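Local coordinates for Cfl (PDB 7A9J), which probably activates carboxylic acids such as coronafacic acid with ATP and joins them to an acceptor, at residues F28-L33 with F50-L54; T213-P219 with A248-Y254; I438-N442 with A452-F456. The protein carries 1 engineered substitution. All blocks are in the same frame, centred on the assembly; numbering follows the deposited sequence.

How the contacts relate
Contacts 1 and 2 both lie in the AMP-binding region and adjoin one another, with centres about 15 Å apart. His31 NE2 of contact 1 comes within 3.3 Å of Gly253 CA in contact 2, and the Phe50 ring packs on Leu250, Gly253 and Tyr254. Contact 3 belongs to the C-terminal domain, its centre about 35 Å from that of contact 2 and 49 Å from that of contact 1. The first two are partly buried; the third is buried. Contact 1 joins two helices by apolar packing, with no hydrogen bond between them. Contact 2 joins two helix ends and loops, mixing apolar packing with lysine and water bonds. Contact 3 sets a helix against a strand by one glutamate bond and by Ile440 packing on Val455.

Contact 1: residues F28-L33 with F50-L54; sequences FRKHAL and FYNLL
His31 and Phe50 form an edge-to-face ring pair. The edge of His31 faces Phe50, the centroids are 4.9 Å apart, and the planes stand at 59°. His31 CD2 lies over one face of Phe50, off centre, 3.7 Å from Phe50 CE1. A third ring joins from the side. Phe28 CE1 sits at the edge of Phe50, 3.8 Å from Phe50 CD1. The far end of the same Phe28 ring reaches the second helix, with Phe28 CZ 3.7 Å from Leu53 CD2. Phe28 CG lies beside the carbonyl carbon (chi1 171°), and this carries the ring across to the second helix, with CZ at Leu53 and the CE2 edge at Leu54 CB.

Beside the rings the backbones come close at a small residue, Ala32, whose CA is 4.8 Å from Phe50 CA. Leu54 is a knob in a hole made by Phe28, Arg29, Ala32 and Leu33. Helices 24-34 and 50-66 are joined by the antiparallel strands 39-42 and 47-49. The short segments run at 135° to each other, their axes 8.8 Å apart. No hydrogen bond links them.

On the more exposed side Leu33 CD2 is 3.7 Å from Leu54 CD2 and also meets the edge of the Tyr51 ring. The flat guanidinium of Arg29 has Leu33 CD1 over its centre.

Around the rings, His31 stacks with His35, and Phe28 meets Tyr90. Phe50 and Leu53 also touch Ala40 on strand 39-42. At the start of helix 50-66 the backbone of Tyr51 bonds to Ser36, and Ser49 OG bonds to the backbone N of Asn52.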
loop_
_atom_site.group_PDB
_atom_site.type_symbol
_atom_site.label_atom_id
_atom_site.label_comp_id
_atom_site.label_asym_id
_atom_site.label_seq_id
_atom_site.Cartn_x
_atom_site.Cartn_y
_atom_site.Cartn_z
ATOM N N PHE A 28 -18.532 11.750 5.772
ATOM C CA PHE A 28 -17.896 12.869 5.119
ATOM C C PHE A 28 -18.809 14.105 5.174
ATOM O O PHE A 28 -18.363 15.222 5.474
ATOM C CB PHE A 28 -17.584 12.530 3.641
ATOM C CG PHE A 28 -17.143 13.728 2.905
ATOM C CD1 PHE A 28 -15.867 14.165 3.076
ATOM C CD2 PHE A 28 -18.069 14.517 2.141
ATOM C CE1 PHE A 28 -15.408 15.316 2.454
ATOM C CE2 PHE A 28 -17.649 15.678 1.544
ATOM C CZ PHE A 28 -16.314 16.102 1.687
ATOM N N ARG A 29 -20.080 13.914 4.806
ATOM C CA ARG A 29 -21.039 15.024 4.701
ATOM C C ARG A 29 -21.149 15.749 6.025
ATOM O O ARG A 29 -21.102 16.997 6.085
ATOM C CB ARG A 29 -22.405 14.467 4.317
ATOM C CG ARG A 29 -23.481 15.666 4.174
ATOM C CD ARG A 29 -24.843 15.048 3.797
ATOM N NE ARG A 29 -25.871 16.096 4.012
ATOM C CZ ARG A 29 -26.311 16.458 5.214
ATOM N NH1 ARG A 29 -25.844 15.865 6.311
ATOM N NH2 ARG A 29 -27.247 17.401 5.321
ATOM N N LYS A 30 -21.342 14.975 7.087
ATOM C CA LYS A 30 -21.499 15.540 8.415
ATOM C C LYS A 30 -20.302 16.418 8.734
ATOM O O LYS A 30 -20.455 17.594 9.082
ATOM C CB LYS A 30 -21.669 14.433 9.444
ATOM C CG LYS A 30 -21.938 14.947 10.858
ATOM C CD LYS A 30 -21.782 13.825 11.873
ATOM C CE LYS A 30 -21.924 14.372 13.296
ATOM N NZ LYS A 30 -22.082 13.255 14.257
ATOM N N HIS A 31 -19.095 15.898 8.494
ATOM C CA HIS A 31 -17.924 16.720 8.749
ATOM C C HIS A 31 -17.841 17.934 7.829
ATOM O O HIS A 31 -17.517 19.045 8.278
ATOM C CB HIS A 31 -16.660 15.902 8.634
ATOM C CG HIS A 31 -15.470 16.671 9.096
ATOM N ND1 HIS A 31 -15.062 16.670 10.411
ATOM C CD2 HIS A 31 -14.682 17.569 8.457
ATOM C CE1 HIS A 31 -14.048 17.506 10.556
ATOM N NE2 HIS A 31 -13.803 18.073 9.391
ATOM N N ALA A 32 -18.120 17.767 6.544
ATOM C CA ALA A 32 -18.063 18.926 5.678
ATOM C C ALA A 32 -19.038 20.010 6.142
ATOM O O ALA A 32 -18.749 21.208 6.037
ATOM C CB ALA A 32 -18.357 18.515 4.233
ATOM N N LEU A 33 -20.208 19.622 6.642
ATOM C CA LEU A 33 -21.193 20.660 6.945
ATOM C C LEU A 33 -20.867 21.393 8.230
ATOM O O LEU A 33 -21.380 22.499 8.462
ATOM C CB LEU A 33 -22.589 20.059 6.995
ATOM C CG LEU A 33 -23.036 19.813 5.565
ATOM C CD1 LEU A 33 -24.333 19.090 5.639
ATOM C CD2 LEU A 33 -23.169 21.107 4.704
ATOM N N PHE A 50 -13.860 21.736 2.257
ATOM C CA PHE A 50 -14.838 20.667 2.530
ATOM C C PHE A 50 -16.218 20.986 1.930
ATOM O O PHE A 50 -16.850 20.124 1.282
ATOM C CB PHE A 50 -14.973 20.457 4.037
ATOM C CG PHE A 50 -13.927 19.538 4.614
ATOM C CD1 PHE A 50 -14.137 18.164 4.554
ATOM C CD2 PHE A 50 -12.747 20.028 5.205
ATOM C CE1 PHE A 50 -13.185 17.222 5.076
ATOM C CE2 PHE A 50 -11.781 19.075 5.728
ATOM C CZ PHE A 50 -12.035 17.717 5.667
ATOM N N TYR A 51 -16.678 22.220 2.116
ATOM C CA TYR A 51 -18.015 22.568 1.639
ATOM C C TYR A 51 -18.063 22.460 0.134
ATOM O O TYR A 51 -18.987 21.853 -0.421
ATOM C CB TYR A 51 -18.415 23.961 2.096
ATOM C CG TYR A 51 -19.849 24.312 1.716
ATOM C CD1 TYR A 51 -20.913 23.871 2.500
ATOM C CD2 TYR A 51 -20.128 24.970 0.566
ATOM C CE1 TYR A 51 -22.211 24.185 2.185
ATOM C CE2 TYR A 51 -21.460 25.338 0.258
ATOM C CZ TYR A 51 -22.471 24.882 1.042
ATOM O OH TYR A 51 -23.793 25.178 0.705
ATOM N N ASN A 52 -17.065 23.031 -0.547
ATOM C CA ASN A 52 -17.096 22.968 -2.025
ATOM C C ASN A 52 -16.898 21.557 -2.571
ATOM O O ASN A 52 -17.404 21.242 -3.668
ATOM C CB ASN A 52 -16.098 23.969 -2.589
ATOM C CG ASN A 52 -16.661 25.464 -2.482
ATOM O OD1 ASN A 52 -17.891 25.693 -2.669
ATOM N ND2 ASN A 52 -15.818 26.450 -2.129
ATOM N N LEU A 53 -16.123 20.707 -1.874
ATOM C CA LEU A 53 -16.041 19.320 -2.279
ATOM C C LEU A 53 -17.390 18.629 -2.125
ATOM O O LEU A 53 -17.801 17.894 -3.024
ATOM C CB LEU A 53 -14.932 18.603 -1.481
ATOM C CG LEU A 53 -14.795 17.113 -1.671
ATOM C CD1 LEU A 53 -14.558 16.843 -3.139
ATOM C CD2 LEU A 53 -13.576 16.607 -0.797
ATOM N N LEU A 54 -18.113 18.874 -1.022
ATOM C CA LEU A 54 -19.477 18.357 -0.913
ATOM C C LEU A 54 -20.366 18.850 -2.059
ATOM O O LEU A 54 -21.149 18.076 -2.622
ATOM C CB LEU A 54 -20.089 18.709 0.452
ATOM C CG LEU A 54 -21.568 18.353 0.664
ATOM C CD1 LEU A 54 -21.773 16.793 0.640
ATOM C CD2 LEU A 54 -22.072 18.944 1.957
#

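Contact 2: residues T213-P219 with A248-Y254; sequences TKVTINP and AALQKGY
Ala248 CB is the tight point of this contact. Ala248 CB lies 3.6 Å from Lys214 CG and 3.8 Å from Ile217 CD1, and the methyl of Thr213 comes in beside them. Farther on, the Tyr254 ring takes the other branch of Ile217 at its edge, where Ile217 CG2 is 3.8 Å from Tyr254 CE2. Pro219 CG approaches the same ring to 3.7 Å at Tyr254 CZ, while Lys252 CB sits over the centre of one face.

Lys252 then bridges the two segments. Lys252 NZ gives hydrogen bonds to Ile217 O (2.8 Å) and to Lys214 O (3.1 Å). NZ is tilted 16° from the plane of the Ile217 carbonyl and 35° from that of Lys214. Lys214 O also accepts from Ile217 N, which comes from the opposite face of its plane. The carbonyls are thus held at both ends of the type I turn Lys214-Ile217. A bend at chi3 of Lys252 (76°) brings NZ to them.

The wet side is looser. Lys214 NZ does not bond to the other segment directly. One water links it to Gln251 OE1, and a second links it to Gln251 O.

Helix 240-251 ends in a Schellman motif, with Gly253 at positive phi. Ile217, Ala249 and Tyr254 pack on Ile231 of strand 230-233. Asn218 ND2 bonds to Tyr345 OH on strand 342-346. Thr213, whose OG1 bonds to Ala209 O in its own helix 203-214, touches Leu244 and Pro342 of the ligand pocket; its side chain is about 7 Å from the bound 6-ethyl-1-oxidanylidene-indene-4-carboxylic acid.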
loop_
_atom_site.group_PDB
_atom_site.type_symbol
_atom_site.label_atom_id
_atom_site.label_comp_id
_atom_site.label_asym_id
_atom_site.label_seq_id
_atom_site.Cartn_x
_atom_site.Cartn_y
_atom_site.Cartn_z
ATOM N N THR A 213 -8.142 2.101 9.186
ATOM C CA THR A 213 -7.139 3.010 8.644
ATOM C C THR A 213 -6.982 4.258 9.515
ATOM O O THR A 213 -5.872 4.780 9.649
ATOM C CB THR A 213 -7.547 3.404 7.197
ATOM O OG1 THR A 213 -7.745 2.156 6.471
ATOM C CG2 THR A 213 -6.420 4.202 6.554
ATOM N N LYS A 214 -8.093 4.777 10.046
ATOM C CA LYS A 214 -8.036 5.967 10.906
ATOM C C LYS A 214 -7.021 5.818 12.025
ATOM O O LYS A 214 -6.293 6.777 12.307
ATOM C CB LYS A 214 -9.399 6.271 11.545
ATOM C CG LYS A 214 -10.320 6.982 10.560
ATOM C CD LYS A 214 -11.777 7.048 11.150
ATOM C CE LYS A 214 -11.916 7.703 12.481
ATOM N NZ LYS A 214 -13.418 7.882 12.752
ATOM N N VAL A 215 -6.929 4.609 12.632
ATOM C CA VAL A 215 -5.985 4.324 13.746
ATOM C C VAL A 215 -4.529 4.459 13.302
ATOM O O VAL A 215 -3.641 4.625 14.141
ATOM C CB VAL A 215 -6.252 2.870 14.339
ATOM C CG1 VAL A 215 -5.301 2.536 15.525
ATOM C CG2 VAL A 215 -7.689 2.811 14.791
ATOM N N THR A 216 -4.256 4.345 12.003
ATOM C CA THR A 216 -2.899 4.412 11.487
ATOM C C THR A 216 -2.499 5.794 10.998
ATOM O O THR A 216 -1.325 5.976 10.617
ATOM C CB THR A 216 -2.671 3.418 10.327
ATOM O OG1 THR A 216 -3.238 3.920 9.125
ATOM C CG2 THR A 216 -3.259 2.004 10.660
ATOM N N ILE A 217 -3.387 6.788 11.100
ATOM C CA ILE A 217 -3.021 8.114 10.601
ATOM C C ILE A 217 -2.890 9.034 11.803
ATOM O O ILE A 217 -3.909 9.550 12.311
ATOM C CB ILE A 217 -4.063 8.680 9.633
ATOM C CG1 ILE A 217 -4.335 7.705 8.489
ATOM C CG2 ILE A 217 -3.554 10.111 9.120
ATOM C CD1 ILE A 217 -5.371 8.226 7.503
ATOM N N ASN A 218 -1.654 9.302 12.207
ATOM C CA ASN A 218 -1.376 9.956 13.490
ATOM C C ASN A 218 -0.308 11.017 13.269
ATOM O O ASN A 218 0.826 10.904 13.744
ATOM C CB ASN A 218 -0.959 8.916 14.553
ATOM C CG ASN A 218 -1.988 7.879 14.756
ATOM O OD1 ASN A 218 -3.076 8.175 15.249
ATOM N ND2 ASN A 218 -1.656 6.605 14.426
ATOM N N PRO A 219 -0.674 12.129 12.610
ATOM C CA PRO A 219 0.271 13.247 12.495
ATOM C C PRO A 219 0.593 13.796 13.873
ATOM O O PRO A 219 -0.219 13.731 14.798
ATOM C CB PRO A 219 -0.502 14.306 11.660
ATOM C CG PRO A 219 -1.960 13.877 11.696
ATOM C CD PRO A 219 -2.029 12.430 12.100
ATOM N N ALA A 248 -10.286 8.169 5.388
ATOM C CA ALA A 248 -10.024 8.258 6.819
ATOM C C ALA A 248 -9.496 9.627 7.195
ATOM O O ALA A 248 -9.916 10.172 8.221
ATOM C CB ALA A 248 -8.991 7.161 7.238
ATOM N N ALA A 249 -8.601 10.200 6.372
ATOM C CA ALA A 249 -8.058 11.519 6.670
ATOM C C ALA A 249 -9.164 12.578 6.661
ATOM O O ALA A 249 -9.265 13.386 7.568
ATOM C CB ALA A 249 -7.009 11.958 5.635
ATOM N N LEU A 250 -9.998 12.564 5.621
ATOM C CA LEU A 250 -11.093 13.533 5.532
ATOM C C LEU A 250 -12.054 13.377 6.694
ATOM O O LEU A 250 -12.452 14.377 7.289
ATOM C CB LEU A 250 -11.814 13.391 4.186
ATOM C CG LEU A 250 -10.933 13.730 2.979
ATOM C CD1 LEU A 250 -11.677 13.364 1.656
ATOM C CD2 LEU A 250 -10.603 15.229 2.983
ATOM N N GLN A 251 -12.374 12.142 7.085
ATOM C CA GLN A 251 -13.237 11.918 8.251
ATOM C C GLN A 251 -12.614 12.372 9.564
ATOM O O GLN A 251 -13.333 12.815 10.461
ATOM C CB GLN A 251 -13.603 10.458 8.395
ATOM C CG GLN A 251 -14.594 10.077 7.392
ATOM C CD GLN A 251 -14.961 8.568 7.565
ATOM O OE1 GLN A 251 -15.023 8.021 8.698
ATOM N NE2 GLN A 251 -15.162 7.931 6.469
ATOM N N LYS A 252 -11.302 12.391 9.655
ATOM C CA LYS A 252 -10.656 13.005 10.824
ATOM C C LYS A 252 -10.502 14.521 10.687
ATOM O O LYS A 252 -9.976 15.169 11.610
ATOM C CB LYS A 252 -9.281 12.329 11.006
ATOM C CG LYS A 252 -9.430 10.858 11.414
ATOM C CD LYS A 252 -8.062 10.103 11.735
ATOM C CE LYS A 252 -7.580 10.537 13.073
ATOM N NZ LYS A 252 -6.478 9.717 13.403
ATOM N N GLY A 253 -10.945 15.097 9.577
ATOM C CA GLY A 253 -10.865 16.535 9.347
ATOM C C GLY A 253 -9.527 17.037 8.852
ATOM O O GLY A 253 -9.316 18.264 8.821
ATOM N N TYR A 254 -8.636 16.141 8.427
ATOM C CA TYR A 254 -7.368 16.546 7.844
ATOM C C TYR A 254 -7.548 16.886 6.380
ATOM O O TYR A 254 -8.497 16.427 5.737
ATOM C CB TYR A 254 -6.373 15.383 7.953
ATOM C CG TYR A 254 -6.138 14.840 9.351
ATOM C CD1 TYR A 254 -6.323 15.646 10.461
ATOM C CD2 TYR A 254 -5.675 13.506 9.525
ATOM C CE1 TYR A 254 -6.091 15.147 11.750
ATOM C CE2 TYR A 254 -5.460 12.979 10.811
ATOM C CZ TYR A 254 -5.643 13.831 11.901
ATOM O OH TYR A 254 -5.431 13.369 13.183
HETATM O O HOH W 1 -15.290 9.140 11.425
HETATM O O HOH W 2 -13.280 10.819 12.907
#

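Contact 3: residues I438-N442 with A452-F456; sequences IEIEN and ASVVF
Glu441 and Ser453 have the nearest CA atoms of helix 438-442 and strand 452-456, 5.8 Å apart. The two segments run nearly antiparallel, at 151°, with axes 7.4 Å apart. Each segment is part of a longer element, helix 437-445 and strand 450-460.

Glu441 carries the polar link. Glu441 OE2 accepts a hydrogen bond from Val455 N at 2.9 Å. The bond is almost straight, with an N-H...O angle of 175°. It meets the anti side of the carboxylate oxygen and lies 22° out of the carboxylate plane. Glu441 CG stands beside the backbone N, and the extended chain beyond it carries the carboxylate across to the strand edge. On the way Glu441 CG passes 3.8 Å from Val455 CG2, and Glu441 OE2 lies 3.7 Å from Val454 CA.

Strand 450-460 is an outermost strand of the mixed four-stranded sheet in the C-terminal domain. Ala452, Val454 and Phe456 pair by backbone bonds with strand 464-473. Val455 N lies on the other edge, and the glutamate of the helix serves as its partner instead of another strand. In related adenylate-forming enzymes this small domain moves as a unit during the cycle.

The apolar half of the contact is Ile440 against Val455, two branched chains crossing at about a right angle. Ile440 CG2 is 3.7 Å from Val455 CG2, and Ile440 CD1 is 3.9 Å from Val455 CG1. Leu492 also packs on Ile440, and Ile467 on Val455.

The other carboxylate oxygen, Glu441 OE1, forms a salt bridge to Arg517 NH2 on helix 517-522. With both oxygens engaged, the rotation of the carboxylate is fixed, and the arginine probably favours its charged form. Ser453 OG bonds to Leu470 O of the neighbouring strand.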
loop_
_atom_site.group_PDB
_atom_site.type_symbol
_atom_site.label_atom_id
_atom_site.label_comp_id
_atom_site.label_asym_id
_atom_site.label_seq_id
_atom_site.Cartn_x
_atom_site.Cartn_y
_atom_site.Cartn_z
ATOM N N ILE A 438 15.826 -13.462 7.235
ATOM C CA ILE A 438 15.630 -12.068 7.601
ATOM C C ILE A 438 16.233 -11.778 8.973
ATOM O O ILE A 438 16.785 -10.680 9.198
ATOM C CB ILE A 438 14.136 -11.701 7.507
ATOM C CG1 ILE A 438 14.005 -10.185 7.541
ATOM C CG2 ILE A 438 13.310 -12.223 8.674
ATOM C CD1 ILE A 438 12.604 -9.725 7.338
ATOM N N GLU A 439 16.201 -12.756 9.889
ATOM C CA GLU A 439 16.788 -12.531 11.205
ATOM C C GLU A 439 18.321 -12.461 11.124
ATOM O O GLU A 439 18.953 -11.618 11.782
ATOM C CB GLU A 439 16.334 -13.658 12.155
ATOM C CG GLU A 439 16.926 -13.629 13.558
ATOM C CD GLU A 439 16.993 -15.024 14.229
ATOM O OE1 GLU A 439 16.096 -15.872 14.015
ATOM O OE2 GLU A 439 17.968 -15.286 14.973
ATOM N N ILE A 440 18.937 -13.324 10.303
ATOM C CA ILE A 440 20.390 -13.288 10.175
ATOM C C ILE A 440 20.835 -12.006 9.494
ATOM O O ILE A 440 21.833 -11.391 9.900
ATOM C CB ILE A 440 20.904 -14.510 9.400
ATOM C CG1 ILE A 440 20.493 -15.798 10.096
ATOM C CG2 ILE A 440 22.441 -14.426 9.268
ATOM C CD1 ILE A 440 20.783 -17.025 9.266
ATOM N N GLU A 441 20.134 -11.619 8.417
ATOM C CA GLU A 441 20.431 -10.367 7.714
ATOM C C GLU A 441 20.369 -9.184 8.658
ATOM O O GLU A 441 21.233 -8.296 8.613
ATOM C CB GLU A 441 19.437 -10.162 6.558
ATOM C CG GLU A 441 19.611 -11.134 5.385
ATOM C CD GLU A 441 18.341 -11.319 4.555
ATOM O OE1 GLU A 441 17.388 -10.468 4.630
ATOM O OE2 GLU A 441 18.313 -12.276 3.771
ATOM N N ASN A 442 19.363 -9.155 9.536
ATOM C CA ASN A 442 19.244 -8.023 10.446
ATOM C C ASN A 442 20.452 -7.920 11.363
ATOM O O ASN A 442 20.930 -6.823 11.641
ATOM C CB ASN A 442 17.960 -8.110 11.269
ATOM C CG ASN A 442 17.831 -6.949 12.247
ATOM O OD1 ASN A 442 17.641 -5.790 11.847
ATOM N ND2 ASN A 442 17.958 -7.248 13.536
ATOM N N ALA A 452 25.187 -4.117 3.349
ATOM C CA ALA A 452 23.972 -4.826 3.006
ATOM C C ALA A 452 24.315 -6.300 2.979
ATOM O O ALA A 452 25.487 -6.687 2.935
ATOM C CB ALA A 452 23.400 -4.382 1.661
ATOM N N SER A 453 23.280 -7.117 3.014
ATOM C CA SER A 453 23.505 -8.546 3.085
ATOM C C SER A 453 22.225 -9.247 2.675
ATOM O O SER A 453 21.129 -8.730 2.905
ATOM C CB SER A 453 23.926 -8.955 4.502
ATOM O OG SER A 453 23.920 -10.364 4.588
ATOM N N VAL A 454 22.365 -10.410 2.042
ATOM C CA VAL A 454 21.239 -11.293 1.766
ATOM C C VAL A 454 21.681 -12.709 2.150
ATOM O O VAL A 454 22.786 -13.137 1.778
ATOM C CB VAL A 454 20.813 -11.262 0.283
ATOM C CG1 VAL A 454 19.695 -12.255 0.035
ATOM C CG2 VAL A 454 20.316 -9.867 -0.140
ATOM N N VAL A 455 20.830 -13.432 2.898
ATOM C CA VAL A 455 21.144 -14.790 3.368
ATOM C C VAL A 455 20.196 -15.775 2.691
ATOM O O VAL A 455 19.004 -15.502 2.555
ATOM C CB VAL A 455 21.055 -14.880 4.908
ATOM C CG1 VAL A 455 21.164 -16.340 5.408
ATOM C CG2 VAL A 455 22.113 -14.015 5.564
ATOM N N PHE A 456 20.729 -16.914 2.227
ATOM C CA PHE A 456 19.909 -17.924 1.573
ATOM C C PHE A 456 20.600 -19.274 1.769
ATOM O O PHE A 456 21.687 -19.359 2.342
ATOM C CB PHE A 456 19.745 -17.678 0.069
ATOM C CG PHE A 456 21.076 -17.533 -0.699
ATOM C CD1 PHE A 456 21.690 -16.297 -0.808
ATOM C CD2 PHE A 456 21.693 -18.647 -1.348
ATOM C CE1 PHE A 456 22.880 -16.138 -1.488
ATOM C CE2 PHE A 456 22.905 -18.473 -2.084
ATOM C CZ PHE A 456 23.492 -17.238 -2.140
#